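Local structure of phycocyanobilin lyase subunit alpha (Nostoc sp. PCC 7120, 5N3U) at residues A50-L55 with R79-L84; I56-D61 with Y71-N76; Y103-A108 with L144-E149; A182-Y187 with G219-L224; A225-I230 with I242-L247. The protein associates with CpcF to form a lyase that is probably required for adding the chromophore to the CpcA gene product, a phycobilisome antenna protein. All coordinates share one frame; numbering follows the deposited sequence.

Interaction 1 of 5, residues A50-L55 with R79-L84; sequences AAVDAL and RALGKL
Leu55 meets both Leu81 and Leu84, and the way the three leucines lie against each other defines this contact. Leu55 points from helix 49-58 toward segment 79-84, and its root and its end serve different partners. At the root, CB of Leu55 is 3.7 Å from CD2 of Leu81. At the end, CD1 of Leu55 is 3.7 Å from CD1 of Leu84. The same CD1 of Leu55 is 4.0 Å from CB of Ala80. Leu55 and Leu84 cross at about a right angle and touch CD1 to CD1. Leu81 leaves its backbone turned aside from the other helix. Its CG is anti to its own carbonyl carbon (chi1 -71°), and the branch beyond comes nearer, with CD2 4.0 Å from the carbonyl O of Val52. Val52 and Leu84 slide past each other in opposite directions. CG2 of Val52 is 4.2 Å from CD1 of Leu84, so that leucine methyl touches both Val52 and Leu55. No hydrogen bond spans the segments, and the five touching residues are all buried. The segment axes approach to 10.1 Å at 151°, close to antiparallel. This is the helix-on-helix packing of a HEAT-like fold, held here by aliphatic side chains alone. On the side of helix 49-58, Ala51 and Ala54 pack on Ile23 of helix 19-25. On the side of helix 72-83, Arg79 and Lys83 rest on Ala107 and Met114 of helix 102-115.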
# COMPACT_ATOMS: atom_id res chain seq x y z
N ALA A 50 23.34 10.78 -15.00
CA ALA A 50 22.74 12.05 -15.34
C ALA A 50 21.64 12.40 -14.28
O ALA A 50 21.38 13.56 -14.04
CB ALA A 50 22.13 12.10 -16.73
N ALA A 51 21.06 11.38 -13.65
CA ALA A 51 20.06 11.65 -12.58
C ALA A 51 20.78 12.32 -11.41
O ALA A 51 20.39 13.38 -10.96
CB ALA A 51 19.43 10.35 -12.18
N VAL A 52 21.94 11.80 -11.07
CA VAL A 52 22.75 12.31 -9.98
C VAL A 52 23.13 13.73 -10.26
O VAL A 52 22.94 14.60 -9.44
CB VAL A 52 23.98 11.39 -9.70
CG1 VAL A 52 24.94 12.00 -8.69
CG2 VAL A 52 23.60 10.03 -9.20
N ASP A 53 23.69 14.02 -11.44
CA ASP A 53 24.08 15.38 -11.78
C ASP A 53 22.93 16.37 -11.75
O ASP A 53 23.03 17.48 -11.23
CB ASP A 53 24.68 15.43 -13.20
CG ASP A 53 26.07 14.68 -13.29
OD1 ASP A 53 26.62 14.21 -12.26
OD2 ASP A 53 26.58 14.53 -14.42
N ALA A 54 21.81 15.98 -12.31
CA ALA A 54 20.60 16.83 -12.27
C ALA A 54 20.11 17.13 -10.85
O ALA A 54 19.67 18.27 -10.51
CB ALA A 54 19.50 16.16 -13.09
N LEU A 55 20.18 16.13 -10.00
CA LEU A 55 19.77 16.36 -8.60
C LEU A 55 20.74 17.26 -7.87
O LEU A 55 20.33 18.14 -7.08
CB LEU A 55 19.56 15.05 -7.89
CG LEU A 55 18.36 14.27 -8.35
CD1 LEU A 55 18.47 12.83 -7.95
CD2 LEU A 55 17.05 14.89 -7.85
N ARG A 79 17.12 14.57 -0.37
CA ARG A 79 16.61 13.27 0.11
C ARG A 79 16.85 12.22 -0.95
O ARG A 79 17.37 11.14 -0.67
CB ARG A 79 15.11 13.32 0.35
CG ARG A 79 14.60 14.19 1.44
CD ARG A 79 13.03 14.34 1.55
NE ARG A 79 12.71 15.34 2.61
CZ ARG A 79 11.88 16.38 2.53
NH1 ARG A 79 11.16 16.63 1.43
NH2 ARG A 79 11.71 17.16 3.60
N ALA A 80 16.57 12.54 -2.21
CA ALA A 80 16.80 11.61 -3.30
C ALA A 80 18.27 11.18 -3.42
O ALA A 80 18.55 9.94 -3.57
CB ALA A 80 16.34 12.23 -4.62
N LEU A 81 19.20 12.11 -3.26
CA LEU A 81 20.64 11.83 -3.45
C LEU A 81 21.16 10.83 -2.48
O LEU A 81 22.04 10.01 -2.80
CB LEU A 81 21.46 13.07 -3.41
CG LEU A 81 21.25 13.93 -4.62
CD1 LEU A 81 21.81 15.27 -4.41
CD2 LEU A 81 21.99 13.25 -5.76
N GLY A 82 20.57 10.81 -1.28
CA GLY A 82 21.05 9.84 -0.35
C GLY A 82 20.70 8.40 -0.74
O GLY A 82 21.34 7.53 -0.31
N LYS A 83 19.66 8.18 -1.52
CA LYS A 83 19.19 6.85 -1.88
C LYS A 83 19.97 6.33 -3.09
O LYS A 83 19.88 5.17 -3.41
CB LYS A 83 17.72 6.92 -2.22
CG LYS A 83 16.86 7.21 -0.96
CD LYS A 83 15.41 7.48 -1.25
CE LYS A 83 14.50 6.23 -1.22
NZ LYS A 83 14.96 5.09 -2.10
N LEU A 84 20.71 7.22 -3.77
CA LEU A 84 21.37 6.80 -5.01
C LEU A 84 22.77 6.27 -4.83
O LEU A 84 23.32 5.83 -5.77
CB LEU A 84 21.32 7.94 -6.02
CG LEU A 84 19.91 8.45 -6.30
CD1 LEU A 84 19.90 9.47 -7.40
CD2 LEU A 84 18.93 7.36 -6.62

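Interaction 2 of 5, residues I56-D61 with Y71-N76; sequences IAALED and YPLRRN
Arg74 carries CG anti to its carbonyl carbon (chi1 -72°), and its chain runs extended to NE, which meets the backbone carbonyl of Asp61. Asp61 has CG anti to its backbone N (chi1 -175°), and its side chain crosses Leu73 at about a right angle. Two nitrogens of Arg74 grip one atom side-on through bent hydrogen bonds. NE donates to Asp61 O at 2.8 Å (N-H...O angle 146°), tilted a little from the carbonyl plane. NH2 donates to the same Asp61 O at 2.9 Å, but from well above that plane. The oxygen lies in the guanidinium plane. CE2 of Tyr71 lies 3.3 Å above one face of that group, toward its rim, and CA of Glu60 is over the opposite face. CD2 of Leu73 is 4.0 Å from CB of Ala58 and 3.9 Å from CG of Asp61. Water 1 donates to OD2 of Asp61 at 2.7 Å and accepts a weak bond from Arg74 N. That OD2 also accepts from Asp64 N. The contact joins the end of one helix to the start of the next in this HEAT-like fold. Arg74 is held by a peptide oxygen, not by the Asp61 carboxylate, whose OD2 is 5.8 Å from NE of Arg74, and has a long, weak ion pair with Glu62. The charges of Arg74 and Asp61 would probably still attract, and the start of helix 72-83 would probably favour the negative Asp61.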
# COMPACT_ATOMS: atom_id res chain seq x y z
N ILE A 56 22.04 17.10 -8.13
CA ILE A 56 23.02 17.99 -7.59
C ILE A 56 22.76 19.40 -7.97
O ILE A 56 22.81 20.28 -7.13
CB ILE A 56 24.45 17.54 -7.96
CG1 ILE A 56 24.73 16.23 -7.24
CG2 ILE A 56 25.49 18.68 -7.64
CD1 ILE A 56 25.95 15.44 -7.67
N ALA A 57 22.44 19.64 -9.24
CA ALA A 57 22.13 21.00 -9.67
C ALA A 57 20.91 21.57 -8.92
O ALA A 57 20.86 22.71 -8.52
CB ALA A 57 21.91 21.00 -11.16
N ALA A 58 19.92 20.71 -8.68
CA ALA A 58 18.70 21.14 -7.98
C ALA A 58 18.95 21.46 -6.52
O ALA A 58 18.15 22.18 -5.91
CB ALA A 58 17.71 20.02 -8.13
N LEU A 59 20.10 21.05 -5.97
CA LEU A 59 20.51 21.57 -4.66
C LEU A 59 20.74 23.10 -4.61
O LEU A 59 20.69 23.69 -3.55
CB LEU A 59 21.70 20.84 -4.10
CG LEU A 59 21.67 19.36 -3.90
CD1 LEU A 59 22.98 18.84 -3.38
CD2 LEU A 59 20.59 19.01 -2.90
N GLU A 60 20.90 23.74 -5.76
CA GLU A 60 21.02 25.18 -5.82
C GLU A 60 19.75 25.85 -6.38
O GLU A 60 19.79 27.05 -6.64
CB GLU A 60 22.22 25.53 -6.72
CG GLU A 60 23.49 25.09 -6.00
CD GLU A 60 24.74 25.04 -6.89
OE1 GLU A 60 25.80 24.75 -6.30
OE2 GLU A 60 24.69 25.25 -8.13
N ASP A 61 18.62 25.13 -6.46
CA ASP A 61 17.38 25.74 -6.90
C ASP A 61 17.03 27.01 -6.18
O ASP A 61 17.05 27.11 -4.93
CB ASP A 61 16.20 24.77 -6.74
CG ASP A 61 14.90 25.33 -7.31
OD1 ASP A 61 14.90 25.65 -8.56
OD2 ASP A 61 13.92 25.52 -6.54
N TYR A 71 12.93 25.74 0.78
CA TYR A 71 13.30 25.42 -0.56
C TYR A 71 12.80 24.00 -0.87
O TYR A 71 13.57 23.04 -0.74
CB TYR A 71 14.81 25.43 -0.66
CG TYR A 71 15.50 26.78 -0.55
CD1 TYR A 71 15.92 27.26 0.67
CD2 TYR A 71 15.86 27.51 -1.71
CE1 TYR A 71 16.62 28.45 0.77
CE2 TYR A 71 16.51 28.71 -1.64
CZ TYR A 71 16.88 29.17 -0.41
OH TYR A 71 17.50 30.36 -0.30
N PRO A 72 11.53 23.83 -1.28
CA PRO A 72 10.99 22.47 -1.51
C PRO A 72 11.79 21.58 -2.46
O PRO A 72 11.94 20.41 -2.22
CB PRO A 72 9.60 22.74 -2.11
CG PRO A 72 9.21 24.05 -1.53
CD PRO A 72 10.48 24.87 -1.43
N LEU A 73 12.24 22.08 -3.57
CA LEU A 73 12.94 21.19 -4.47
C LEU A 73 14.31 20.83 -3.87
O LEU A 73 14.79 19.74 -4.11
CB LEU A 73 13.10 21.82 -5.91
CG LEU A 73 13.84 20.95 -6.91
CD1 LEU A 73 13.03 19.69 -7.14
CD2 LEU A 73 14.08 21.65 -8.31
N ARG A 74 14.95 21.74 -3.15
CA ARG A 74 16.24 21.38 -2.56
C ARG A 74 16.04 20.24 -1.54
O ARG A 74 16.81 19.32 -1.49
CB ARG A 74 16.87 22.53 -1.85
CG ARG A 74 17.39 23.59 -2.78
CD ARG A 74 18.19 24.61 -2.00
NE ARG A 74 18.41 25.79 -2.82
CZ ARG A 74 19.27 26.75 -2.54
NH1 ARG A 74 20.05 26.67 -1.47
NH2 ARG A 74 19.34 27.80 -3.36
N ARG A 75 14.97 20.31 -0.78
CA ARG A 75 14.68 19.23 0.16
C ARG A 75 14.52 17.89 -0.51
O ARG A 75 15.11 16.92 -0.14
CB ARG A 75 13.39 19.57 0.94
CG ARG A 75 13.44 20.84 1.73
CD ARG A 75 12.00 21.19 2.20
NE ARG A 75 12.01 22.45 2.98
CZ ARG A 75 10.91 23.00 3.49
NH1 ARG A 75 9.75 22.41 3.32
NH2 ARG A 75 10.96 24.14 4.20
N ASN A 76 13.72 17.80 -1.54
CA ASN A 76 13.48 16.56 -2.21
C ASN A 76 14.69 16.03 -2.98
O ASN A 76 14.94 14.85 -2.99
CB ASN A 76 12.32 16.71 -3.23
CG ASN A 76 10.99 16.40 -2.60
OD1 ASN A 76 10.89 16.27 -1.33
ND2 ASN A 76 10.00 16.24 -3.43
O HOH W 1 13.72 24.75 -4.00

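Interaction 3 of 5, residues Y103-A108 with L144-E149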
# COMPACT_ATOMS: atom_id res chain seq x y z
N TYR A 103 14.80 22.13 6.95
CA TYR A 103 14.41 20.88 6.34
C TYR A 103 15.41 20.47 5.22
O TYR A 103 15.60 19.30 4.99
CB TYR A 103 12.98 20.91 5.84
CG TYR A 103 12.02 20.96 6.97
CD1 TYR A 103 11.81 19.81 7.75
CD2 TYR A 103 11.41 22.15 7.35
CE1 TYR A 103 10.98 19.85 8.91
CE2 TYR A 103 10.55 22.20 8.45
CZ TYR A 103 10.37 21.05 9.22
OH TYR A 103 9.58 21.08 10.33
N VAL A 104 16.10 21.41 4.64
CA VAL A 104 17.25 21.10 3.75
C VAL A 104 18.41 20.52 4.57
O VAL A 104 19.00 19.56 4.16
CB VAL A 104 17.70 22.31 2.97
CG1 VAL A 104 18.98 22.01 2.24
CG2 VAL A 104 16.64 22.68 1.96
N ARG A 105 18.76 21.17 5.66
CA ARG A 105 19.81 20.68 6.56
C ARG A 105 19.52 19.27 7.01
O ARG A 105 20.41 18.39 6.99
CB ARG A 105 20.05 21.63 7.75
CG ARG A 105 20.36 23.08 7.36
CD ARG A 105 21.09 23.89 8.46
NE ARG A 105 20.32 24.09 9.68
CZ ARG A 105 19.29 24.91 9.79
NH1 ARG A 105 18.87 25.62 8.74
NH2 ARG A 105 18.66 25.00 10.94
N GLU A 106 18.29 19.04 7.34
CA GLU A 106 17.85 17.70 7.82
C GLU A 106 17.99 16.65 6.73
O GLU A 106 18.51 15.57 6.93
CB GLU A 106 16.39 17.75 8.30
CG GLU A 106 16.00 16.48 9.03
CD GLU A 106 14.63 16.58 9.67
OE1 GLU A 106 13.65 16.92 8.94
OE2 GLU A 106 14.56 16.36 10.91
N ALA A 107 17.46 16.97 5.56
CA ALA A 107 17.54 16.07 4.44
C ALA A 107 18.97 15.76 4.06
O ALA A 107 19.28 14.62 3.80
CB ALA A 107 16.83 16.70 3.24
N ALA A 108 19.83 16.77 4.12
CA ALA A 108 21.25 16.58 3.78
C ALA A 108 21.97 15.72 4.77
O ALA A 108 22.72 14.82 4.43
CB ALA A 108 21.98 17.93 3.67
N LEU A 144 13.69 21.11 16.43
CA LEU A 144 14.75 21.76 17.17
C LEU A 144 15.52 22.66 16.29
O LEU A 144 15.29 22.68 15.08
CB LEU A 144 15.67 20.70 17.79
CG LEU A 144 14.95 19.71 18.68
CD1 LEU A 144 15.82 18.56 19.10
CD2 LEU A 144 14.39 20.38 19.91
N VAL A 145 16.43 23.44 16.86
CA VAL A 145 17.19 24.40 16.12
C VAL A 145 18.07 23.80 15.02
O VAL A 145 18.33 24.48 14.00
CB VAL A 145 18.01 25.39 16.97
CG1 VAL A 145 17.09 26.37 17.69
CG2 VAL A 145 18.98 24.68 17.89
N GLN A 146 18.49 22.54 15.23
CA GLN A 146 19.23 21.80 14.22
C GLN A 146 18.70 20.39 14.19
O GLN A 146 18.02 19.97 15.10
CB GLN A 146 20.75 21.80 14.51
CG GLN A 146 21.47 23.14 14.51
CD GLN A 146 21.48 23.73 13.15
OE1 GLN A 146 21.11 23.09 12.17
NE2 GLN A 146 21.96 24.91 13.04
N PRO A 147 18.90 19.67 13.07
CA PRO A 147 18.41 18.31 12.97
C PRO A 147 19.37 17.40 13.73
O PRO A 147 20.20 16.67 13.15
CB PRO A 147 18.43 18.03 11.45
CG PRO A 147 19.55 18.87 10.95
CD PRO A 147 19.48 20.12 11.79
N TYR A 148 19.30 17.46 15.05
CA TYR A 148 20.29 16.73 15.86
C TYR A 148 20.24 15.25 15.65
O TYR A 148 21.30 14.58 15.60
CB TYR A 148 20.09 17.09 17.37
CG TYR A 148 20.48 18.55 17.68
CD1 TYR A 148 21.81 18.94 17.66
CD2 TYR A 148 19.52 19.49 17.93
CE1 TYR A 148 22.18 20.20 17.98
CE2 TYR A 148 19.86 20.80 18.17
CZ TYR A 148 21.16 21.16 18.20
OH TYR A 148 21.54 22.44 18.44
N GLU A 149 19.04 14.69 15.55
CA GLU A 149 18.92 13.29 15.33
C GLU A 149 19.75 12.81 14.15
O GLU A 149 20.55 11.88 14.26
CB GLU A 149 17.44 12.92 15.18
CG GLU A 149 17.14 11.44 14.88
CD GLU A 149 15.62 11.09 14.90
OE1 GLU A 149 14.78 12.00 15.03
OE2 GLU A 149 15.24 9.89 14.91
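Pro147 and Arg105 have the most surface buried here, with Glu106 next. The ring of Pro147 points at helix 102-115 and rests on its backbone. Its CB is 3.7 Å from CA of Glu106, and its CG is 4.0 Å from C of Arg105. The side chain of Glu106 slides past the proline in the opposite direction, with its CG 3.8 Å from CB of Pro147. Pro147 is the centre of an inverse gamma turn and the N-cap residue of helix 148-157. Arg105 adds the polar half. Its chain bends at chi3 (-64°), which sets NE facing Gln146. NE donates to OE1 of Gln146 at 2.8 Å in a nearly straight bond of 164°. NH2 makes weak bonds to Val145 O at 3.1 Å and to the same OE1 of Gln146. Both acceptors lie in the guanidinium plane, while the amide of Gln146 is turned 75° from it. NH1 of Arg105 is taken by Cys99 O. This surface contact ties a helix of the HEAT-like fold to the lead-in of a later one. Val104 packs back on helices 72-83 and 90-96, while Leu144 and Glu149 pack forward on helix 176-190.

Interaction 4 of 5, residues A182-Y187 with G219-L224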
# COMPACT_ATOMS: atom_id res chain seq x y z
N ALA A 182 22.05 9.61 19.86
CA ALA A 182 23.31 9.73 20.54
C ALA A 182 23.77 8.32 21.02
O ALA A 182 24.93 7.99 20.88
CB ALA A 182 23.19 10.67 21.72
N ALA A 183 22.82 7.49 21.45
CA ALA A 183 23.17 6.07 21.82
C ALA A 183 23.68 5.29 20.68
O ALA A 183 24.73 4.66 20.72
CB ALA A 183 21.99 5.41 22.42
N ARG A 184 23.01 5.44 19.54
CA ARG A 184 23.55 4.84 18.33
C ARG A 184 24.87 5.27 17.90
O ARG A 184 25.75 4.44 17.58
CB ARG A 184 22.53 5.04 17.18
CG ARG A 184 22.99 4.50 15.86
CD ARG A 184 22.12 5.24 14.87
NE ARG A 184 21.95 4.76 13.51
CZ ARG A 184 22.76 4.95 12.50
NH1 ARG A 184 24.00 5.51 12.62
NH2 ARG A 184 22.32 4.50 11.32
N ALA A 185 25.07 6.56 17.86
CA ALA A 185 26.36 7.06 17.50
C ALA A 185 27.46 6.67 18.50
O ALA A 185 28.56 6.26 18.12
CB ALA A 185 26.34 8.54 17.37
N MET A 186 27.12 6.72 19.78
CA MET A 186 28.12 6.35 20.76
C MET A 186 28.57 4.89 20.60
O MET A 186 29.77 4.57 20.71
CB MET A 186 27.58 6.65 22.14
CG MET A 186 27.61 8.15 22.55
SD MET A 186 29.20 8.92 22.48
CE MET A 186 30.10 8.09 23.88
N TYR A 187 27.62 4.01 20.41
CA TYR A 187 27.96 2.63 20.11
C TYR A 187 28.83 2.45 18.87
O TYR A 187 29.88 1.77 18.86
CB TYR A 187 26.74 1.78 20.02
CG TYR A 187 27.16 0.30 19.88
CD1 TYR A 187 27.42 -0.26 18.62
CD2 TYR A 187 27.33 -0.48 21.00
CE1 TYR A 187 27.82 -1.60 18.50
CE2 TYR A 187 27.73 -1.82 20.90
CZ TYR A 187 27.98 -2.36 19.66
OH TYR A 187 28.39 -3.67 19.51
N GLY A 219 20.03 -2.67 13.90
CA GLY A 219 20.54 -3.16 12.61
C GLY A 219 21.78 -2.50 12.08
O GLY A 219 22.74 -3.18 11.73
N ALA A 220 21.80 -1.18 12.11
CA ALA A 220 22.96 -0.40 11.65
C ALA A 220 24.22 -0.66 12.43
O ALA A 220 25.31 -0.66 11.89
CB ALA A 220 22.63 1.09 11.76
N ILE A 221 24.11 -0.94 13.69
CA ILE A 221 25.29 -1.16 14.47
C ILE A 221 25.63 -2.62 14.58
O ILE A 221 26.73 -2.95 14.97
CB ILE A 221 25.16 -0.48 15.84
CG1 ILE A 221 24.13 -1.19 16.68
CG2 ILE A 221 24.83 0.99 15.62
CD1 ILE A 221 23.88 -0.61 18.04
N GLY A 222 24.67 -3.50 14.30
CA GLY A 222 24.90 -4.95 14.28
C GLY A 222 25.08 -5.54 15.67
O GLY A 222 25.84 -6.48 15.80
N TYR A 223 24.36 -5.04 16.67
CA TYR A 223 24.53 -5.45 18.08
C TYR A 223 23.89 -6.79 18.37
O TYR A 223 22.69 -6.88 18.67
CB TYR A 223 23.94 -4.39 19.02
CG TYR A 223 24.11 -4.62 20.53
CD1 TYR A 223 25.38 -4.83 21.11
CD2 TYR A 223 23.01 -4.54 21.38
CE1 TYR A 223 25.52 -5.02 22.50
CE2 TYR A 223 23.14 -4.67 22.75
CZ TYR A 223 24.40 -4.93 23.30
OH TYR A 223 24.47 -5.10 24.64
N LEU A 224 24.73 -7.83 18.35
CA LEU A 224 24.26 -9.24 18.43
C LEU A 224 23.39 -9.60 19.62
O LEU A 224 22.37 -10.25 19.46
CB LEU A 224 25.44 -10.20 18.37
CG LEU A 224 25.12 -11.70 18.31
CD1 LEU A 224 24.45 -12.04 16.97
CD2 LEU A 224 26.42 -12.50 18.43
O HOH W 2 28.17 -4.74 16.90
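Tyr187 lies against Ile221 and Tyr223 where helix 176-190 passes the end of helix 208-221, in the helical stacking of a HEAT-like fold. This is the tight part of the contact. The ring of Tyr187 lies between the two backbones. CD1 of Tyr187 is 3.6 Å from CB of Ile221 and equally near CD1 of Ile221. The two tyrosine side chains cross at about a right angle. Their ring planes are 65° apart, and the closest pair is OH of Tyr187 with CD1 of Tyr223, at 3.6 Å. OH of Tyr223 turns to Glu197 of helix 193-203. The other side is thinner, with few atoms meeting, and opens to solvent at the exposed Ala220. Ile221 has chi1 at 69°, which puts CG2 anti to its carbonyl carbon; this branch meets Arg184, with CG of Arg184 4.0 Å from CG2 of Ile221. The guanidinium of Arg184 has the methyl of Ala220 over one face, with NH2 of Arg184 3.5 Å from CB of Ala220. The charge itself is met by Glu113 and Asp217. Gly222, the first residue past the helix, has positive phi, which glycine takes readily, and the chain leaves the helix there. An alanine in place of Tyr187 would probably open a gap beside Ile221 and Tyr223 and leave the bound water without its phenol partner. That water, water 2, lies in the ring plane of Tyr187, 2.8 Å from its OH, and donates to Ile221 O at 3.0 Å.

Interaction 5 of 5, residues A225-I230 with I242-L247; sequences AAAEAI and IALKGL
Ala227 faces Leu244, and one turn on Ile230 faces Ala243, so the two segments run in opposite directions. Their CA atoms are 6.7 Å apart for Ala227 and Leu244 and 7.2 Å apart for Ile230 and Ala243. The end of a short 3-10 segment, Ala225 and Ala226, leads into helix 227-232, while segment 242-247 is helical throughout. The pair is consistent with the antiparallel helix packing of a HEAT-like fold. Ile230 has the largest share of the contact. Its CG2 is anti to the backbone N and sits 3.7 Å from CG of Leu244 and 3.8 Å from CB of Ala243. Its other branch meets Leu247 tip to tip, CD1 of Ile230 being 4.0 Å from CD1 of Leu247. An alanine here would probably open a gap among Ala243, Leu244 and Leu247, since both touching methyls of Ile230 would be gone. Leu215 of helix 208-221 packs on Ile230 and Ala243. Helix 237-250 also reaches the partner subunit: Lys245 makes a salt bridge to Glu187 of the phycocyanobilin lyase subunit beta chain. Where helix 227-232 begins, CD2 of Leu247 lies 3.8 Å from CB of Ala227.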
# COMPACT_ATOMS: atom_id res chain seq x y z
N ALA A 225 23.77 -9.16 20.80
CA ALA A 225 23.00 -9.42 21.97
C ALA A 225 21.61 -8.97 21.95
O ALA A 225 20.82 -9.41 22.76
CB ALA A 225 23.74 -8.84 23.24
N ALA A 226 21.22 -8.08 21.04
CA ALA A 226 19.82 -7.67 20.97
C ALA A 226 18.91 -8.62 20.16
O ALA A 226 17.71 -8.36 20.01
CB ALA A 226 19.74 -6.27 20.36
N ALA A 227 19.45 -9.68 19.59
CA ALA A 227 18.64 -10.54 18.64
C ALA A 227 17.26 -10.98 19.14
O ALA A 227 16.26 -10.75 18.47
CB ALA A 227 19.45 -11.71 18.22
N GLU A 228 17.17 -11.58 20.33
CA GLU A 228 15.85 -12.04 20.80
C GLU A 228 14.97 -10.90 21.22
O GLU A 228 13.74 -10.97 21.07
CB GLU A 228 15.96 -13.11 21.95
CG GLU A 228 16.60 -14.40 21.45
CD GLU A 228 18.11 -14.28 21.20
OE1 GLU A 228 18.80 -13.41 21.80
OE2 GLU A 228 18.67 -15.06 20.40
N ALA A 229 15.55 -9.82 21.74
CA ALA A 229 14.76 -8.69 22.02
C ALA A 229 14.18 -8.12 20.69
O ALA A 229 13.07 -7.67 20.66
CB ALA A 229 15.55 -7.61 22.72
N ILE A 230 14.95 -8.14 19.62
CA ILE A 230 14.44 -7.62 18.32
C ILE A 230 13.26 -8.49 17.88
O ILE A 230 12.16 -8.01 17.60
CB ILE A 230 15.56 -7.65 17.28
CG1 ILE A 230 16.50 -6.50 17.60
CG2 ILE A 230 15.03 -7.59 15.82
CD1 ILE A 230 17.86 -6.69 16.96
N ILE A 242 14.87 -6.09 9.13
CA ILE A 242 16.01 -5.21 8.78
C ILE A 242 17.03 -5.17 9.91
O ILE A 242 18.21 -5.16 9.66
CB ILE A 242 15.54 -3.74 8.52
CG1 ILE A 242 14.72 -3.67 7.27
CG2 ILE A 242 16.73 -2.80 8.39
CD1 ILE A 242 15.53 -4.07 6.07
N ALA A 243 16.55 -5.14 11.14
CA ALA A 243 17.46 -5.16 12.29
C ALA A 243 18.26 -6.45 12.33
O ALA A 243 19.50 -6.43 12.35
CB ALA A 243 16.64 -4.98 13.52
N LEU A 244 17.57 -7.58 12.16
CA LEU A 244 18.25 -8.90 12.13
C LEU A 244 19.20 -9.03 11.02
O LEU A 244 20.30 -9.53 11.15
CB LEU A 244 17.24 -10.07 12.22
CG LEU A 244 16.45 -10.10 13.50
CD1 LEU A 244 15.22 -11.04 13.53
CD2 LEU A 244 17.42 -10.49 14.66
N LYS A 245 18.85 -8.48 9.88
CA LYS A 245 19.75 -8.52 8.78
C LYS A 245 21.06 -7.81 9.11
O LYS A 245 22.11 -8.22 8.64
CB LYS A 245 19.13 -7.72 7.63
CG LYS A 245 20.01 -7.54 6.46
CD LYS A 245 19.31 -6.61 5.50
CE LYS A 245 19.89 -6.70 4.13
NZ LYS A 245 21.05 -5.81 4.05
N GLY A 246 20.99 -6.70 9.81
CA GLY A 246 22.23 -5.97 10.16
C GLY A 246 23.04 -6.78 11.16
O GLY A 246 24.24 -6.89 11.10
N LEU A 247 22.37 -7.42 12.06
CA LEU A 247 23.09 -8.32 12.97
C LEU A 247 23.79 -9.46 12.21
O LEU A 247 24.97 -9.77 12.45
CB LEU A 247 22.13 -8.86 14.00
CG LEU A 247 22.05 -8.15 15.30
CD1 LEU A 247 21.47 -6.76 15.17
CD2 LEU A 247 21.19 -8.91 16.28

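How the interactions relate
Interactions 1 and 2 hold the same two helices, 49-58 and 72-83. Interaction 2 joins their connected ends with polar groups and a water; interaction 1 packs their bodies with aliphatic side chains. They touch through Leu81 and Leu59. Interactions 1, 2, 4 and 5 are buried. Interaction 3 is the surface contact of the set and relies on arginine and proline. It meets interaction 2 where Arg74 and Arg75 pack on Val104. Interactions 4 and 5 lie across the centre of the chain from interactions 1 and 2. They adjoin each other at Leu247, which touches the backbone of Gly222, Tyr223 and Leu224. Interaction 5 is apolar like interaction 1, while interaction 4 mixes aromatic, arginine and water contacts.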